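Local coordinates for adhesion and penetration protein autotransporter (PDB 3SYJ), which probably acts as a serine protease and promotes adherence to and invasion of host cells by directly binding a host cell structure, at residues P593-Y598 with D621-T626; S642-S647 with N696-T701; N88-R93 with C673-W678. One frame throughout, in Å; residues are numbered along the deposited sequence.

Contact 1. Residues P593-Y598 with D621-T626; sequences PTPHAY and DWINRT
Asp621 meets Thr594 and His596 through both oxygens of its carboxylate, a small example of one acidic side chain organising a loop that leaves a beta-strand. With CG anti to the backbone N (chi1 178°), the carboxylate can present one oxygen to Thr594 and the other to His596. OD1 accepts the hydroxyl of Thr594 at 2.7 Å from OG1, a donor standing well above the carboxylate plane. OD2 takes the other partner: NE2 of His596 comes to 2.8 Å of it, nearly in line with the C-O bond, and the oxygen lies near the imidazole plane. ND1 on the far side of that ring is hydrogen-bonded to Asp14 OD2, so the imidazole is held between two carboxylates, which would favour its protonated form. The backbone adds a third bond, as Thr594 N donates to Asp621 O at 2.9 Å, and water 1 lies 2.9 Å from both Asp621 O and Thr594 O, within reach of each.

At Trp622 the contact turns apolar. Pro593 lies over one indole face: its CA is 3.7 Å from the centroid of the five-membered ring and 8° off the normal, a CH-pi contact, while CG reaches CE2 at 3.7 Å. The two residues form an antiparallel non-hydrogen-bonded pair, and their side chains run side by side. Ile623 follows, its CD1 touching CD of Pro595 at 3.9 Å and its CG1 passing beside the Thr594 hydroxyl.

In the beta-solenoid, the contact lies where strand 586-593 pairs antiparallel with strand 622-629. Trp622 also packs against strand 669-675 and has a cation-pi partner in Arg643, whereas His596 and Ala597 run out to helix 9-17 of the protease region.

Contact 2. Residues S642-S647 with N696-T701; sequences SRNVSS and NSIPKT
The guanidinium of Arg643 carries CD1 of Ile698 over one face, 3.7 Å above the plane and offset toward the rim, with the two side chains crossing at about a right angle. Asn644 CG and water 3 line its rim in the same plane. NE donates to Asn644 OD1 at 2.7 Å, almost in line with the carbonyl, and NH2 adds a weak second bond to the same oxygen. NH1 forms a salt bridge with Asp619. The in-plane NE bond and this bridge restrain the group while the isoleucine methyl rests on one face.

The amide of Asn644 brings ND2 against CD of Pro699, at 3.6 Å. That nitrogen also donates to Asn624 and to water 3, which in turn donates to Ser697 OG; this hydroxyl bonds Val694 O as well.

Farther along, Thr701 supplies the direct hydrogen bond of the contact: OG1, anti to the carbonyl carbon (chi1 -55°), donates to Val645 O at 2.9 Å in the carbonyl plane. Water 2 joins the same hydroxyl to Ser642 O, water 4 joins Val645 N to Pro699 O, and water 5 spans the carbonyls of Ser646 and Lys700. Solvent thus mediates much of the polar pairing here.

The contact marks the place where the chain returns from helix 692-697 to the beta-solenoid, as strand 701-709 comes in parallel to strand 645-654, whose other neighbours include strand 622-629.

Contact 3. Residues N88-R93 with C673-W678; sequences NPDQHR and CTRSDW
Asn88 and Arg675 meet between the protease region and the beta-solenoid, and the asparagine does so while forming an Asx turn at the start of the 3-10 segment 89-91. Its CB lies 3.9 Å from the carbonyl oxygen of Asp677. CG stands anti to the backbone N (chi1 178°), and the amide beyond it lies beside the arginine. There the amide oxygen and nitrogen take different partners. OD1 turns back to accept from Asp90 N at 3.0 Å, the donor sitting well above the carbonyl plane, and so closes the turn. ND2 comes over a face of the Arg675 guanidinium, 3.7 Å from NH1, with amide and guanidinium planes 73° apart; it also donates to water 6, which donates in turn to Asp677 O.

Asp90, two residues on, approaches the same guanidinium at its edge. Its OD2 lies 3.4 Å from Arg675 NH1, a salt bridge whose hydrogen bond is weak, and the stronger partners of both groups lie elsewhere. Asp90 pairs with Arg491 through OD1 and accepts from Asn494 N at OD2, whereas Arg675 NH2 donates to Asn494 O and Asn540 OD1, and NH1 to Gly680 O. The arginine, bent at chi2 and chi3, thus has partners on both NH1 and NH2, among them backbone carbonyls, the Asn540 side chain and Asp90.

The strand bearing Arg675 is held to its hairpin partner, strand 682-688, by the disulfide Cys673-Cys684. Back at the interface, water 7 completes the polar link between the segments: Asn88 N donates to it at 3.1 Å, and it donates to Asp677 O at 3.0 Å.

Overall arrangement
Contacts 1 and 3 lie where the protease region meets the beta-solenoid of the Hap passenger domain; contact 2 lies farther along the solenoid. Contacts 1 and 2, with centres about 13 Å apart, come in series along the chain; strands 622-629 and 645-654 run side by side through them. Contact 3, centred about 14 Å from the centre of contact 1, closes a far longer loop in which contact 1 is nested, and Tyr598 stacks on Trp678 between them. Contacts 2 and 3 cross in sequence without touching, their centres about 24 Å apart. Contact 3 joins the protease region directly to the solenoid and contact 1 reaches it through His596 and Ala597, while contact 2 joins parts of the solenoid range.

Contact 1. Residues P593-Y598 with D621-T626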
loop_
_atom_site.group_PDB
_atom_site.type_symbol
_atom_site.label_atom_id
_atom_site.label_comp_id
_atom_site.label_asym_id
_atom_site.label_seq_id
_atom_site.Cartn_x
_atom_site.Cartn_y
_atom_site.Cartn_z
ATOM N N PRO A 593 -40.728 9.483 -0.934
ATOM C CA PRO A 593 -41.795 8.491 -1.089
ATOM C C PRO A 593 -42.218 8.390 -2.551
ATOM O O PRO A 593 -42.214 9.395 -3.266
ATOM C CB PRO A 593 -42.935 9.068 -0.240
ATOM C CG PRO A 593 -42.276 10.014 0.715
ATOM C CD PRO A 593 -41.109 10.583 -0.028
ATOM N N THR A 594 -42.549 7.192 -3.007
ATOM C CA THR A 594 -43.151 7.049 -4.326
ATOM C C THR A 594 -44.447 7.849 -4.312
ATOM O O THR A 594 -45.195 7.787 -3.342
ATOM C CB THR A 594 -43.472 5.577 -4.635
ATOM O OG1 THR A 594 -42.267 4.808 -4.573
ATOM C CG2 THR A 594 -44.103 5.437 -6.015
ATOM N N PRO A 595 -44.708 8.629 -5.368
ATOM C CA PRO A 595 -45.966 9.384 -5.447
ATOM C C PRO A 595 -47.192 8.476 -5.513
ATOM O O PRO A 595 -47.141 7.428 -6.153
ATOM C CB PRO A 595 -45.829 10.144 -6.770
ATOM C CG PRO A 595 -44.367 10.228 -7.019
ATOM C CD PRO A 595 -43.780 8.974 -6.463
ATOM N N HIS A 596 -48.284 8.881 -4.869
ATOM C CA HIS A 596 -49.556 8.174 -5.004
ATOM C C HIS A 596 -50.696 9.180 -5.121
ATOM O O HIS A 596 -50.652 10.252 -4.519
ATOM C CB HIS A 596 -49.804 7.236 -3.815
ATOM C CG HIS A 596 -48.958 6.000 -3.822
ATOM N ND1 HIS A 596 -49.147 4.973 -4.723
ATOM C CD2 HIS A 596 -47.928 5.619 -3.030
ATOM C CE1 HIS A 596 -48.263 4.018 -4.490
ATOM N NE2 HIS A 596 -47.511 4.386 -3.469
ATOM N N ALA A 597 -51.723 8.832 -5.888
ATOM C CA ALA A 597 -52.876 9.711 -6.057
ATOM C C ALA A 597 -53.520 10.074 -4.718
ATOM O O ALA A 597 -53.731 9.209 -3.853
ATOM C CB ALA A 597 -53.885 9.078 -6.977
ATOM N N TYR A 598 -53.826 11.361 -4.564
ATOM C CA TYR A 598 -54.412 11.928 -3.350
ATOM C C TYR A 598 -55.792 11.322 -3.073
ATOM O O TYR A 598 -56.554 11.075 -3.999
ATOM C CB TYR A 598 -54.536 13.442 -3.547
ATOM C CG TYR A 598 -55.051 14.255 -2.367
ATOM C CD1 TYR A 598 -54.176 14.767 -1.420
ATOM C CD2 TYR A 598 -56.408 14.540 -2.227
ATOM C CE1 TYR A 598 -54.626 15.528 -0.352
ATOM C CE2 TYR A 598 -56.878 15.302 -1.157
ATOM C CZ TYR A 598 -55.976 15.795 -0.222
ATOM O OH TYR A 598 -56.414 16.554 0.845
ATOM N N ASP A 621 -42.591 2.257 0.659
ATOM C CA ASP A 621 -42.570 2.441 -0.786
ATOM C C ASP A 621 -41.943 3.795 -1.126
ATOM O O ASP A 621 -42.644 4.801 -1.291
ATOM C CB ASP A 621 -43.998 2.334 -1.334
ATOM C CG ASP A 621 -44.075 2.563 -2.824
ATOM O OD1 ASP A 621 -43.031 2.494 -3.494
ATOM O OD2 ASP A 621 -45.186 2.811 -3.333
ATOM N N TRP A 622 -40.612 3.808 -1.201
ATOM C CA TRP A 622 -39.833 5.011 -1.498
ATOM C C TRP A 622 -38.989 4.830 -2.753
ATOM O O TRP A 622 -38.649 3.707 -3.125
ATOM C CB TRP A 622 -38.898 5.341 -0.330
ATOM C CG TRP A 622 -39.544 6.129 0.757
ATOM C CD1 TRP A 622 -40.755 5.884 1.343
ATOM C CD2 TRP A 622 -39.007 7.289 1.410
ATOM N NE1 TRP A 622 -41.008 6.830 2.306
ATOM C CE2 TRP A 622 -39.952 7.700 2.369
ATOM C CE3 TRP A 622 -37.823 8.025 1.269
ATOM C CZ2 TRP A 622 -39.748 8.810 3.191
ATOM C CZ3 TRP A 622 -37.625 9.125 2.082
ATOM C CH2 TRP A 622 -38.581 9.506 3.033
ATOM N N ILE A 623 -38.649 5.948 -3.391
ATOM C CA ILE A 623 -37.735 5.958 -4.527
ATOM C C ILE A 623 -36.292 6.084 -4.045
ATOM O O ILE A 623 -35.979 6.944 -3.214
ATOM C CB ILE A 623 -38.038 7.137 -5.478
ATOM C CG1 ILE A 623 -39.518 7.117 -5.886
ATOM C CG2 ILE A 623 -37.120 7.087 -6.688
ATOM C CD1 ILE A 623 -39.938 8.225 -6.836
ATOM N N ASN A 624 -35.414 5.228 -4.562
ATOM C CA ASN A 624 -33.995 5.287 -4.215
ATOM C C ASN A 624 -33.219 6.267 -5.099
ATOM O O ASN A 624 -33.420 6.308 -6.317
ATOM C CB ASN A 624 -33.374 3.893 -4.283
ATOM C CG ASN A 624 -33.917 2.964 -3.207
ATOM O OD1 ASN A 624 -34.185 3.384 -2.077
ATOM N ND2 ASN A 624 -34.087 1.697 -3.556
ATOM N N ARG A 625 -32.333 7.049 -4.482
ATOM C CA ARG A 625 -31.590 8.086 -5.199
ATOM C C ARG A 625 -30.065 7.918 -5.150
ATOM O O ARG A 625 -29.519 7.205 -4.302
ATOM C CB ARG A 625 -31.956 9.475 -4.668
ATOM C CG ARG A 625 -33.438 9.815 -4.728
ATOM C CD ARG A 625 -33.978 9.783 -6.151
ATOM N NE ARG A 625 -35.123 10.678 -6.309
ATOM C CZ ARG A 625 -35.912 10.717 -7.377
ATOM N NH1 ARG A 625 -35.693 9.897 -8.392
ATOM N NH2 ARG A 625 -36.921 11.579 -7.427
ATOM N N THR A 626 -29.384 8.586 -6.072
ATOM C CA THR A 626 -27.933 8.602 -6.086
ATOM C C THR A 626 -27.482 10.046 -6.119
ATOM O O THR A 626 -28.130 10.902 -6.724
ATOM C CB THR A 626 -27.340 7.884 -7.317
ATOM O OG1 THR A 626 -27.772 8.541 -8.514
ATOM C CG2 THR A 626 -27.762 6.439 -7.362
HETATM O O HOH W 1 -45.101 6.238 -0.913
#

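Contact 2. Residues S642-S647 with N696-T701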
loop_
_atom_site.group_PDB
_atom_site.type_symbol
_atom_site.label_atom_id
_atom_site.label_comp_id
_atom_site.label_asym_id
_atom_site.label_seq_id
_atom_site.Cartn_x
_atom_site.Cartn_y
_atom_site.Cartn_z
ATOM N N SER A 642 -29.792 10.672 4.366
ATOM C CA SER A 642 -30.920 10.020 5.024
ATOM C C SER A 642 -31.370 8.823 4.189
ATOM O O SER A 642 -30.619 8.334 3.345
ATOM C CB SER A 642 -32.121 10.976 5.089
ATOM O OG SER A 642 -33.129 10.494 5.962
ATOM N N ARG A 643 -32.591 8.353 4.430
ATOM C CA ARG A 643 -33.048 7.044 3.965
ATOM C C ARG A 643 -33.258 7.015 2.462
ATOM O O ARG A 643 -33.519 8.046 1.845
ATOM C CB ARG A 643 -34.338 6.626 4.676
ATOM C CG ARG A 643 -35.473 7.651 4.607
ATOM C CD ARG A 643 -36.793 7.049 5.094
ATOM N NE ARG A 643 -37.246 5.981 4.207
ATOM C CZ ARG A 643 -38.408 5.345 4.325
ATOM N NH1 ARG A 643 -39.254 5.666 5.300
ATOM N NH2 ARG A 643 -38.723 4.381 3.465
ATOM N N ASN A 644 -33.151 5.821 1.890
ATOM C CA ASN A 644 -33.318 5.611 0.456
ATOM C C ASN A 644 -32.347 6.416 -0.409
ATOM O O ASN A 644 -32.712 6.960 -1.456
ATOM C CB ASN A 644 -34.774 5.815 0.032
ATOM C CG ASN A 644 -35.721 4.844 0.731
ATOM O OD1 ASN A 644 -36.340 5.193 1.736
ATOM N ND2 ASN A 644 -35.815 3.612 0.214
ATOM N N VAL A 645 -31.102 6.482 0.041
ATOM C CA VAL A 645 -30.014 6.942 -0.799
ATOM C C VAL A 645 -29.178 5.712 -1.116
ATOM O O VAL A 645 -28.539 5.137 -0.231
ATOM C CB VAL A 645 -29.134 7.994 -0.099
ATOM C CG1 VAL A 645 -27.978 8.392 -1.000
ATOM C CG2 VAL A 645 -29.964 9.218 0.299
ATOM N N SER A 646 -29.212 5.291 -2.376
ATOM C CA SER A 646 -28.499 4.093 -2.788
ATOM C C SER A 646 -27.008 4.296 -2.626
ATOM O O SER A 646 -26.294 3.416 -2.151
ATOM C CB SER A 646 -28.817 3.753 -4.241
ATOM O OG SER A 646 -30.138 3.271 -4.361
ATOM N N SER A 647 -26.541 5.466 -3.037
ATOM C CA SER A 647 -25.120 5.758 -2.990
ATOM C C SER A 647 -24.888 7.251 -3.018
ATOM O O SER A 647 -25.658 8.001 -3.624
ATOM C CB SER A 647 -24.403 5.117 -4.180
ATOM O OG SER A 647 -24.900 5.621 -5.406
ATOM N N ASN A 696 -36.687 -3.317 5.756
ATOM C CA ASN A 696 -36.139 -4.152 4.692
ATOM C C ASN A 696 -36.139 -3.451 3.344
ATOM O O ASN A 696 -35.450 -3.884 2.425
ATOM C CB ASN A 696 -36.902 -5.478 4.581
ATOM C CG ASN A 696 -36.589 -6.435 5.720
ATOM O OD1 ASN A 696 -35.503 -6.398 6.309
ATOM N ND2 ASN A 696 -37.541 -7.307 6.030
ATOM N N SER A 697 -36.918 -2.379 3.222
ATOM C CA SER A 697 -37.033 -1.672 1.954
ATOM C C SER A 697 -35.947 -0.607 1.802
ATOM O O SER A 697 -35.701 -0.112 0.709
ATOM C CB SER A 697 -38.410 -1.027 1.818
ATOM O OG SER A 697 -38.426 0.235 2.462
ATOM N N ILE A 698 -35.294 -0.259 2.900
ATOM C CA ILE A 698 -34.261 0.763 2.853
ATOM C C ILE A 698 -32.871 0.195 2.536
ATOM O O ILE A 698 -32.366 -0.670 3.254
ATOM C CB ILE A 698 -34.223 1.558 4.164
ATOM C CG1 ILE A 698 -35.599 2.175 4.436
ATOM C CG2 ILE A 698 -33.129 2.614 4.105
ATOM C CD1 ILE A 698 -35.717 2.905 5.751
ATOM N N PRO A 699 -32.248 0.684 1.450
ATOM C CA PRO A 699 -30.914 0.237 1.034
ATOM C C PRO A 699 -29.827 0.725 1.983
ATOM O O PRO A 699 -29.995 1.772 2.611
ATOM C CB PRO A 699 -30.738 0.916 -0.332
ATOM C CG PRO A 699 -31.609 2.122 -0.236
ATOM C CD PRO A 699 -32.828 1.600 0.452
ATOM N N LYS A 700 -28.741 -0.034 2.091
ATOM C CA LYS A 700 -27.572 0.407 2.837
ATOM C C LYS A 700 -26.767 1.363 1.962
ATOM O O LYS A 700 -26.202 0.963 0.945
ATOM C CB LYS A 700 -26.697 -0.782 3.232
ATOM C CG LYS A 700 -27.301 -1.682 4.292
ATOM C CD LYS A 700 -26.318 -2.746 4.748
ATOM C CE LYS A 700 -27.013 -3.818 5.588
ATOM N NZ LYS A 700 -26.070 -4.916 5.962
ATOM N N THR A 701 -26.708 2.623 2.363
ATOM C CA THR A 701 -26.052 3.643 1.559
ATOM C C THR A 701 -24.575 3.341 1.315
ATOM O O THR A 701 -23.805 3.159 2.257
ATOM C CB THR A 701 -26.155 5.003 2.237
ATOM O OG1 THR A 701 -27.535 5.291 2.501
ATOM C CG2 THR A 701 -25.556 6.077 1.350
HETATM O O HOH W 2 -28.185 6.996 4.387
HETATM O O HOH W 3 -38.485 2.422 0.870
HETATM O O HOH W 4 -30.754 4.452 2.577
HETATM O O HOH W 5 -27.289 0.454 -1.913
#

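Contact 3. Residues N88-R93 with C673-W678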
loop_
_atom_site.group_PDB
_atom_site.type_symbol
_atom_site.label_atom_id
_atom_site.label_comp_id
_atom_site.label_asym_id
_atom_site.label_seq_id
_atom_site.Cartn_x
_atom_site.Cartn_y
_atom_site.Cartn_z
ATOM N N ASN A 88 -49.568 22.773 -4.993
ATOM C CA ASN A 88 -48.200 23.268 -4.885
ATOM C C ASN A 88 -48.048 24.473 -5.799
ATOM O O ASN A 88 -48.077 24.323 -7.016
ATOM C CB ASN A 88 -47.211 22.156 -5.279
ATOM C CG ASN A 88 -45.749 22.610 -5.247
ATOM O OD1 ASN A 88 -45.437 23.762 -4.932
ATOM N ND2 ASN A 88 -44.849 21.696 -5.583
ATOM N N PRO A 89 -47.901 25.677 -5.220
ATOM C CA PRO A 89 -47.824 26.920 -6.009
ATOM C C PRO A 89 -46.642 26.971 -7.002
ATOM O O PRO A 89 -46.706 27.733 -7.966
ATOM C CB PRO A 89 -47.690 28.009 -4.932
ATOM C CG PRO A 89 -47.136 27.275 -3.733
ATOM C CD PRO A 89 -47.850 25.957 -3.775
ATOM N N ASP A 90 -45.602 26.167 -6.781
ATOM C CA ASP A 90 -44.483 26.085 -7.727
ATOM C C ASP A 90 -44.905 25.628 -9.120
ATOM O O ASP A 90 -44.165 25.805 -10.087
ATOM C CB ASP A 90 -43.387 25.149 -7.203
ATOM C CG ASP A 90 -42.672 25.714 -5.996
ATOM O OD1 ASP A 90 -43.100 26.784 -5.521
ATOM O OD2 ASP A 90 -41.700 25.090 -5.519
ATOM N N GLN A 91 -46.088 25.038 -9.224
ATOM C CA GLN A 91 -46.516 24.457 -10.493
ATOM C C GLN A 91 -47.011 25.505 -11.472
ATOM O O GLN A 91 -46.928 25.315 -12.684
ATOM C CB GLN A 91 -47.597 23.394 -10.291
ATOM C CG GLN A 91 -48.156 22.863 -11.608
ATOM C CD GLN A 91 -49.035 21.629 -11.434
ATOM O OE1 GLN A 91 -49.791 21.518 -10.455
ATOM N NE2 GLN A 91 -48.944 20.695 -12.388
ATOM N N HIS A 92 -47.539 26.605 -10.944
ATOM C CA HIS A 92 -48.062 27.670 -11.793
ATOM C C HIS A 92 -48.971 27.115 -12.882
ATOM O O HIS A 92 -48.764 27.371 -14.077
ATOM C CB HIS A 92 -46.914 28.450 -12.430
ATOM C CG HIS A 92 -46.091 29.210 -11.442
ATOM N ND1 HIS A 92 -46.301 30.544 -11.170
ATOM C CD2 HIS A 92 -45.075 28.816 -10.641
ATOM C CE1 HIS A 92 -45.439 30.944 -10.252
ATOM N NE2 HIS A 92 -44.683 29.915 -9.914
ATOM N N ARG A 93 -49.981 26.351 -12.476
ATOM C CA ARG A 93 -50.914 25.801 -13.448
ATOM C C ARG A 93 -51.545 26.934 -14.266
ATOM O O ARG A 93 -51.861 28.003 -13.741
ATOM C CB ARG A 93 -51.973 24.931 -12.775
ATOM C CG ARG A 93 -52.501 23.839 -13.688
ATOM C CD ARG A 93 -53.638 23.055 -13.046
ATOM N NE ARG A 93 -53.164 22.007 -12.148
ATOM C CZ ARG A 93 -53.445 21.959 -10.852
ATOM N NH1 ARG A 93 -54.205 22.898 -10.292
ATOM N NH2 ARG A 93 -52.972 20.967 -10.114
ATOM N N CYS A 673 -36.911 13.884 6.344
ATOM C CA CYS A 673 -37.390 15.058 5.625
ATOM C C CYS A 673 -38.105 14.665 4.348
ATOM O O CYS A 673 -37.534 13.982 3.501
ATOM C CB CYS A 673 -36.222 15.976 5.269
ATOM S SG CYS A 673 -35.608 16.921 6.643
ATOM N N THR A 674 -39.346 15.114 4.203
ATOM C CA THR A 674 -40.131 14.820 3.007
ATOM C C THR A 674 -40.922 16.048 2.598
ATOM O O THR A 674 -41.369 16.819 3.452
ATOM C CB THR A 674 -41.142 13.682 3.255
ATOM O OG1 THR A 674 -41.997 14.048 4.341
ATOM C CG2 THR A 674 -40.434 12.384 3.595
ATOM N N ARG A 675 -41.085 16.233 1.289
ATOM C CA ARG A 675 -41.901 17.324 0.766
ATOM C C ARG A 675 -43.241 16.812 0.238
ATOM O O ARG A 675 -43.304 15.799 -0.453
ATOM C CB ARG A 675 -41.172 18.116 -0.329
ATOM C CG ARG A 675 -42.146 18.931 -1.174
ATOM C CD ARG A 675 -41.652 20.315 -1.562
ATOM N NE ARG A 675 -41.042 20.301 -2.879
ATOM C CZ ARG A 675 -41.146 21.267 -3.790
ATOM N NH1 ARG A 675 -41.862 22.362 -3.561
ATOM N NH2 ARG A 675 -40.532 21.117 -4.956
ATOM N N SER A 676 -44.316 17.515 0.570
ATOM C CA SER A 676 -45.641 17.103 0.144
ATOM C C SER A 676 -45.861 17.471 -1.309
ATOM O O SER A 676 -45.732 18.637 -1.675
ATOM C CB SER A 676 -46.700 17.776 1.005
ATOM O OG SER A 676 -47.955 17.766 0.353
ATOM N N ASP A 677 -46.195 16.480 -2.133
ATOM C CA ASP A 677 -46.556 16.725 -3.530
ATOM C C ASP A 677 -47.796 17.611 -3.629
ATOM O O ASP A 677 -47.973 18.359 -4.599
ATOM C CB ASP A 677 -46.821 15.408 -4.268
ATOM C CG ASP A 677 -45.548 14.645 -4.582
ATOM O OD1 ASP A 677 -44.488 15.286 -4.734
ATOM O OD2 ASP A 677 -45.605 13.402 -4.689
ATOM N N TRP A 678 -48.652 17.520 -2.614
ATOM C CA TRP A 678 -49.946 18.189 -2.649
ATOM C C TRP A 678 -49.859 19.675 -2.315
ATOM O O TRP A 678 -50.589 20.482 -2.882
ATOM C CB TRP A 678 -50.959 17.487 -1.732
ATOM C CG TRP A 678 -52.349 18.035 -1.902
ATOM C CD1 TRP A 678 -52.970 18.955 -1.106
ATOM C CD2 TRP A 678 -53.272 17.729 -2.956
ATOM N NE1 TRP A 678 -54.225 19.234 -1.592
ATOM C CE2 TRP A 678 -54.434 18.496 -2.729
ATOM C CE3 TRP A 678 -53.232 16.881 -4.067
ATOM C CZ2 TRP A 678 -55.544 18.438 -3.571
ATOM C CZ3 TRP A 678 -54.331 16.826 -4.902
ATOM C CH2 TRP A 678 -55.471 17.596 -4.650
HETATM O O HOH W 6 -45.731 19.008 -6.355
HETATM O O HOH W 7 -49.481 20.132 -6.563
#